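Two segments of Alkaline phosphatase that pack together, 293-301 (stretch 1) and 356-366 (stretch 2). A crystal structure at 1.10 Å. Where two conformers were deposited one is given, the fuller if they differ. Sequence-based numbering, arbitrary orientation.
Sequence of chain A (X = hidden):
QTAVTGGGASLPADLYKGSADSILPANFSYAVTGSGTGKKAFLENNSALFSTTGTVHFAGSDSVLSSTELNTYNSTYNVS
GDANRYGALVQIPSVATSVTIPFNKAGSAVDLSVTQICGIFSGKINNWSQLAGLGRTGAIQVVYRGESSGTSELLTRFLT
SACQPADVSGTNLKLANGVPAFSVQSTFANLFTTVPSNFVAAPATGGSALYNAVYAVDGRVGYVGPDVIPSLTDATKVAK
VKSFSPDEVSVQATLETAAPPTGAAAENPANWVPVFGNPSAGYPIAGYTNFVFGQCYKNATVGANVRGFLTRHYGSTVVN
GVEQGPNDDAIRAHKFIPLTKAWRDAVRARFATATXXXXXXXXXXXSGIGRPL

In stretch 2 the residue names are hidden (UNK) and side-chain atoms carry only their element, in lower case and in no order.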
ATOM      1  N   PHE A 293     -11.517  -2.344  -7.736  1.00  5.74           N
ATOM      2  CA  PHE A 293     -12.745  -3.072  -8.021  1.00  6.20           C
ATOM      3  C   PHE A 293     -13.120  -2.795  -9.476  1.00  5.43           C
ATOM      4  O   PHE A 293     -12.629  -1.847 -10.096  1.00  5.53           O
ATOM      5  CB  PHE A 293     -13.913  -2.590  -7.121  1.00  6.26           C
ATOM      6  CG  PHE A 293     -13.827  -3.010  -5.678  1.00  6.20           C
ATOM      7  CD1 PHE A 293     -14.160  -4.302  -5.288  1.00  6.82           C
ATOM      8  CD2 PHE A 293     -13.421  -2.107  -4.701  1.00  7.68           C
ATOM      9  CE1 PHE A 293     -14.087  -4.682  -3.948  1.00  7.69           C
ATOM     10  CE2 PHE A 293     -13.349  -2.488  -3.368  1.00  8.36           C
ATOM     11  CZ  PHE A 293     -13.679  -3.784  -2.996  1.00  7.92           C
ATOM     12  N   GLY A 294     -14.025  -3.592 -10.029  1.00  5.61           N
ATOM     13  CA  GLY A 294     -14.732  -3.157 -11.214  1.00  6.01           C
ATOM     14  C   GLY A 294     -15.879  -2.234 -10.846  1.00  6.03           C
ATOM     15  O   GLY A 294     -16.470  -2.362  -9.778  1.00  6.45           O
ATOM     16  N   GLN A 295     -16.214  -1.296 -11.736  1.00  5.83           N
ATOM     17  CA  GLN A 295     -17.488  -0.614 -11.552  1.00  6.52           C
ATOM     18  C   GLN A 295     -18.650  -1.545 -11.851  1.00  6.66           C
ATOM     19  O   GLN A 295     -19.721  -1.410 -11.246  1.00  7.68           O
ATOM     20  CB  GLN A 295     -17.623   0.628 -12.431  1.00  6.87           C
ATOM     21  CG  GLN A 295     -18.829   1.435 -11.995  1.00  8.79           C
ATOM     22  CD  GLN A 295     -19.270   2.534 -12.921  1.00  8.29           C
ATOM     23  OE1 GLN A 295     -18.593   2.897 -13.882  1.00  9.16           O
ATOM     24  NE2 GLN A 295     -20.425   3.099 -12.609  1.00  8.55           N
ATOM     25  N   CYS A 296     -18.474  -2.474 -12.785  1.00  6.48           N
ATOM     26  CA  CYS A 296     -19.596  -3.255 -13.285  1.00  6.65           C
ATOM     27  C   CYS A 296     -19.289  -4.746 -13.223  1.00  6.34           C
ATOM     28  O   CYS A 296     -18.215  -5.188 -13.638  1.00  6.96           O
ATOM     29  CB  CYS A 296     -19.945  -2.860 -14.724  1.00  7.91           C
ATOM     30  SG  CYS A 296     -20.307  -1.091 -14.974  1.00  9.47           S
ATOM     31  N   TYR A 297     -20.264  -5.514 -12.738  1.00  6.01           N
ATOM     32  CA  TYR A 297     -20.187  -6.960 -12.593  1.00  6.26           C
ATOM     33  C   TYR A 297     -21.411  -7.588 -13.236  1.00  7.01           C
ATOM     34  O   TYR A 297     -22.542  -7.230 -12.892  1.00  7.75           O
ATOM     35  CB  TYR A 297     -20.160  -7.346 -11.114  1.00  6.00           C
ATOM     36  CG  TYR A 297     -18.914  -6.897 -10.394  1.00  6.25           C
ATOM     37  CD1 TYR A 297     -17.776  -7.682 -10.396  1.00  5.94           C
ATOM     38  CD2 TYR A 297     -18.860  -5.668  -9.734  1.00  6.06           C
ATOM     39  CE1 TYR A 297     -16.620  -7.276  -9.737  1.00  5.68           C
ATOM     40  CE2 TYR A 297     -17.722  -5.253  -9.080  1.00  6.42           C
ATOM     41  CZ  TYR A 297     -16.602  -6.056  -9.084  1.00  5.89           C
ATOM     42  OH  TYR A 297     -15.478  -5.618  -8.410  1.00  6.00           O
ATOM     43  N   LYS A 298     -21.199  -8.533 -14.146  1.00  7.37           N
ATOM     44  CA  LYS A 298     -22.334  -9.262 -14.697  1.00  8.13           C
ATOM     45  C   LYS A 298     -23.033 -10.100 -13.641  1.00  8.80           C
ATOM     46  O   LYS A 298     -24.235 -10.360 -13.767  1.00 10.29           O
ATOM     47  CB  LYS A 298     -21.902 -10.115 -15.882  1.00  9.49           C
ATOM     48  CG  LYS A 298     -21.575  -9.241 -17.086  1.00 11.27           C
ATOM     49  CD  LYS A 298     -21.401 -10.006 -18.367  1.00 12.96           C
ATOM     50  CE  LYS A 298     -21.198  -9.066 -19.538  1.00 14.42           C
ATOM     51  NZ  LYS A 298     -19.747  -8.875 -19.819  1.00 16.35           N
ATOM     52  N   ASN A 299     -22.314 -10.530 -12.604  1.00  8.14           N
ATOM     53  CA  ASN A 299     -22.939 -11.205 -11.472  1.00  8.41           C
ATOM     54  C   ASN A 299     -23.492 -10.138 -10.532  1.00  8.58           C
ATOM     55  O   ASN A 299     -22.736  -9.451  -9.837  1.00  7.84           O
ATOM     56  CB  ASN A 299     -21.933 -12.106 -10.767  1.00  9.31           C
ATOM     57  CG  ASN A 299     -22.584 -12.960  -9.696  1.00 10.48           C
ATOM     58  OD1 ASN A 299     -23.386 -12.458  -8.920  1.00 12.03           O
ATOM     59  ND2 ASN A 299     -22.249 -14.239  -9.644  1.00 10.88           N
ATOM     60  N   ALA A 300     -24.815  -9.985 -10.520  1.00  9.43           N
ATOM     61  CA  ALA A 300     -25.432  -8.912  -9.742  1.00  9.47           C
ATOM     62  C   ALA A 300     -25.203  -9.070  -8.243  1.00  8.63           C
ATOM     63  O   ALA A 300     -25.142  -8.067  -7.521  1.00  8.71           O
ATOM     64  CB  ALA A 300     -26.926  -8.840 -10.035  1.00 10.78           C
ATOM     65  N   THR A 301     -25.109 -10.308  -7.749  1.00  8.71           N
ATOM     66  CA  THR A 301     -24.852 -10.498  -6.325  1.00  8.30           C
ATOM     67  C   THR A 301     -23.438 -10.077  -5.960  1.00  7.21           C
ATOM     68  O   THR A 301     -23.218  -9.491  -4.900  1.00  7.79           O
ATOM     69  CB  THR A 301     -25.131 -11.937  -5.915  1.00  9.92           C
ATOM     70  OG1 THR A 301     -26.526 -12.162  -6.092  1.00 12.21           O
ATOM     71  CG2 THR A 301     -24.789 -12.186  -4.451  1.00 10.25           C
ATOM     72  N   UNK A 356     -26.051   6.532  -8.086  1.00 10.29           N
ATOM     73  CA  UNK A 356     -25.030   7.398  -8.666  1.00  9.29           C
ATOM     74  C   UNK A 356     -24.456   6.755  -9.930  1.00  9.08           C
ATOM     75  O   UNK A 356     -24.108   5.573  -9.928  1.00  9.11           O
ATOM     76  c   UNK A 356     -23.931   7.631  -7.624  1.00  9.48           C
ATOM     77  o   UNK A 356     -22.243   8.624  -9.022  1.00 10.25           O
ATOM     78  n   UNK A 356     -22.929   9.803  -7.253  1.00 10.64           N
ATOM     79  c   UNK A 356     -22.953   8.732  -8.023  1.00  9.64           C
ATOM     80  N   UNK A 357     -24.334   7.547 -11.002  1.00  9.22           N
ATOM     81  CA  UNK A 357     -23.810   7.046 -12.275  1.00  9.14           C
ATOM     82  C   UNK A 357     -22.440   6.389 -12.138  1.00  8.62           C
ATOM     83  O   UNK A 357     -22.074   5.539 -12.961  1.00  9.11           O
ATOM     84  c   UNK A 357     -23.720   8.185 -13.290  1.00 10.20           C
ATOM     85  N   UNK A 358     -21.665   6.775 -11.128  1.00  8.49           N
ATOM     86  CA  UNK A 358     -20.350   6.208 -10.913  1.00  8.34           C
ATOM     87  C   UNK A 358     -20.317   4.989 -10.029  1.00  8.25           C
ATOM     88  O   UNK A 358     -19.229   4.471  -9.776  1.00  8.50           O
ATOM     89  N   UNK A 359     -21.465   4.511  -9.563  1.00  8.03           N
ATOM     90  CA  UNK A 359     -21.510   3.491  -8.529  1.00  7.68           C
ATOM     91  C   UNK A 359     -21.368   2.090  -9.103  1.00  7.09           C
ATOM     92  O   UNK A 359     -21.656   1.827 -10.274  1.00  7.15           O
ATOM     93  c   UNK A 359     -22.817   3.572  -7.743  1.00  8.63           C
ATOM     94  N   UNK A 360     -20.936   1.177  -8.235  1.00  6.97           N
ATOM     95  CA  UNK A 360     -20.826  -0.230  -8.591  1.00  7.37           C
ATOM     96  C   UNK A 360     -22.202  -0.758  -8.968  1.00  7.66           C
ATOM     97  O   UNK A 360     -23.150  -0.712  -8.174  1.00  8.75           O
ATOM     98  c   UNK A 360     -20.196  -2.521  -7.745  1.00  8.40           C
ATOM     99  c   UNK A 360     -18.747  -0.544  -7.209  1.00  8.20           C
ATOM    100  c   UNK A 360     -20.180  -1.023  -7.448  1.00  7.88           C
ATOM    101  N   UNK A 361     -22.310  -1.278 -10.185  1.00  7.10           N
ATOM    102  CA  UNK A 361     -23.560  -1.782 -10.744  1.00  7.48           C
ATOM    103  C   UNK A 361     -24.684  -0.744 -10.719  1.00  8.49           C
ATOM    104  O   UNK A 361     -25.863  -1.093 -10.615  1.00 10.50           O
ATOM    105  c   UNK A 361     -23.249  -4.276 -10.868  1.00  9.45           C
ATOM    106  o   UNK A 361     -22.289  -4.042 -11.575  1.00 13.65           O
ATOM    107  c   UNK A 361     -23.967  -3.145 -10.169  1.00  8.53           C
ATOM    108  n   UNK A 361     -23.714  -5.487 -10.706  1.00  9.08           N
ATOM    109  N   UNK A 362     -24.341   0.526 -10.905  1.00  8.81           N
ATOM    110  CA  UNK A 362     -25.352   1.510 -11.254  1.00  8.90           C
ATOM    111  C   UNK A 362     -26.136   1.013 -12.469  1.00  9.62           C
ATOM    112  O   UNK A 362     -25.525   0.649 -13.483  1.00  9.94           O
ATOM    113  c   UNK A 362     -25.667   3.830 -12.208  1.00 10.03           C
ATOM    114  o   UNK A 362     -25.631   4.105 -13.405  1.00 10.92           O
ATOM    115  n   UNK A 362     -26.576   4.336 -11.388  1.00 10.60           N
ATOM    116  c   UNK A 362     -24.690   2.842 -11.603  1.00  9.20           C
ATOM    117  N   UNK A 363     -27.473   0.968 -12.413  1.00 11.11           N
ATOM    118  CA  UNK A 363     -28.200   0.357 -13.539  1.00 12.90           C
ATOM    119  C   UNK A 363     -27.938   1.031 -14.873  1.00 13.96           C
ATOM    120  O   UNK A 363     -27.764   0.336 -15.879  1.00 16.03           O
ATOM    121  c   UNK A 363     -28.357   1.201 -11.255  1.00 12.88           C
ATOM    122  c   UNK A 363     -29.593   0.437 -11.613  1.00 14.37           C
ATOM    123  c   UNK A 363     -29.667   0.434 -13.098  1.00 14.06           C
ATOM    124  N   UNK A 364     -27.875   2.363 -14.917  1.00 13.58           N
ATOM    125  CA  UNK A 364     -27.673   3.035 -16.197  1.00 13.93           C
ATOM    126  C   UNK A 364     -26.277   2.764 -16.753  1.00 13.10           C
ATOM    127  O   UNK A 364     -26.126   2.317 -17.895  1.00 15.04           O
ATOM    128  o   UNK A 364     -27.622   5.201 -17.260  0.60 15.76           O
ATOM    129  c   UNK A 364     -27.911   4.536 -16.045  0.60 14.79           C
ATOM    130  N   UNK A 365     -25.237   3.041 -15.974  1.00 10.73           N
ATOM    131  CA  UNK A 365     -23.891   2.905 -16.513  1.00 10.33           C
ATOM    132  C   UNK A 365     -23.561   1.452 -16.823  1.00 10.37           C
ATOM    133  O   UNK A 365     -22.916   1.161 -17.836  1.00 11.54           O
ATOM    134  o   UNK A 365     -23.129   4.872 -15.377  1.00 11.52           O
ATOM    135  c   UNK A 365     -21.448   3.260 -16.026  1.00 11.58           C
ATOM    136  c   UNK A 365     -22.876   3.472 -15.528  1.00 10.80           C
ATOM    137  N   UNK A 366     -23.984   0.528 -15.966  1.00  9.59           N
ATOM    138  CA  UNK A 366     -23.539  -0.857 -16.044  1.00  9.77           C
ATOM    139  C   UNK A 366     -24.488  -1.749 -16.816  1.00 11.20           C
ATOM    140  O   UNK A 366     -24.240  -2.957 -16.921  1.00 10.98           O
ATOM    141  c   UNK A 366     -23.325  -1.420 -14.642  1.00  9.61           C
ATOM    142  s   UNK A 366     -21.968  -0.658 -13.772  1.00 10.53           S
TER
HETATM  143  O   HOH W   1     -25.634  -5.474  -8.481  1.00 18.32           O

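Position 356 has four side-chain atoms: two carbons, the second carrying one oxygen and one nitrogen. They stay clear of stretch 1. The oxygen accepts from the N of 358, 2.9 Å away. This is Asn356, which opens a type I turn.

Position 357 has one side-chain carbon, pointing away from stretch 1. It is Ala357. Its backbone O receives NE2 of Gln295 at 3.0 Å.

Position 358 has no side-chain atoms, so it is Gly358. Its C is 3.2 Å from Gln295 NE2.

Position 359 has one carbon, again directed away. It is Ala359. It closes the first turn, its N bonding to Asn356 O at 2.9 Å, and starts a type II turn. Its O accepts from Gln295 NE2 at 2.9 Å.

Position 360 has three carbons, one carrying the other two. One of the outer pair lies 3.9 Å from CE2 of Tyr297, at the ring edge. The branch at CB with no polar atom gives Val360. The ring neighbour is CG1. Val360 CA makes a CA-H...O contact with Gln295 O at 3.1 Å.

Position 361 has two carbons, the second carrying one oxygen and one nitrogen. The oxygen is 2.8 Å from N of Tyr297, and the nitrogen is 3.0 Å from O of Tyr297. An amide of this length is Asn361. OD1 accepts and ND2 donates, so the side chain pairs with both backbone polar groups of Tyr297. ND2 also donates to water 1 at 2.9 Å, and that water donates to Ala300 O at 2.8 Å.

Position 362 has the same atom set, but here the oxygen accepts from the N of 365 at 2.8 Å. It is Asn362, an N-cap.

Position 363 has three carbons closing a ring onto the backbone N. It is Pro363, out of reach of stretch 1.

Position 364 has one carbon and then one oxygen. It is Ser364, also remote.

Position 365 has a carbon carrying one oxygen and one carbon. The outer carbon is 3.6 Å from Gln295 NE2. It is Thr365, whose OG1 donates to Ala357 O at 2.7 Å.

Position 366 has one carbon and then a sulfur, 2.1 Å from SG of Cys296. It is Cys366.

The contact combines a covalent link with polar pairing. The Cys296–Cys366 disulfide ties the stretches together. Asn361 N donates to Gln295 O at 2.8 Å, while the Gln295 side chain reaches into the turns and binds two carbonyls. The Asn361 side chain binds the backbone of Tyr297.

Stretch 2 356-366: NAGAVNNPSTC
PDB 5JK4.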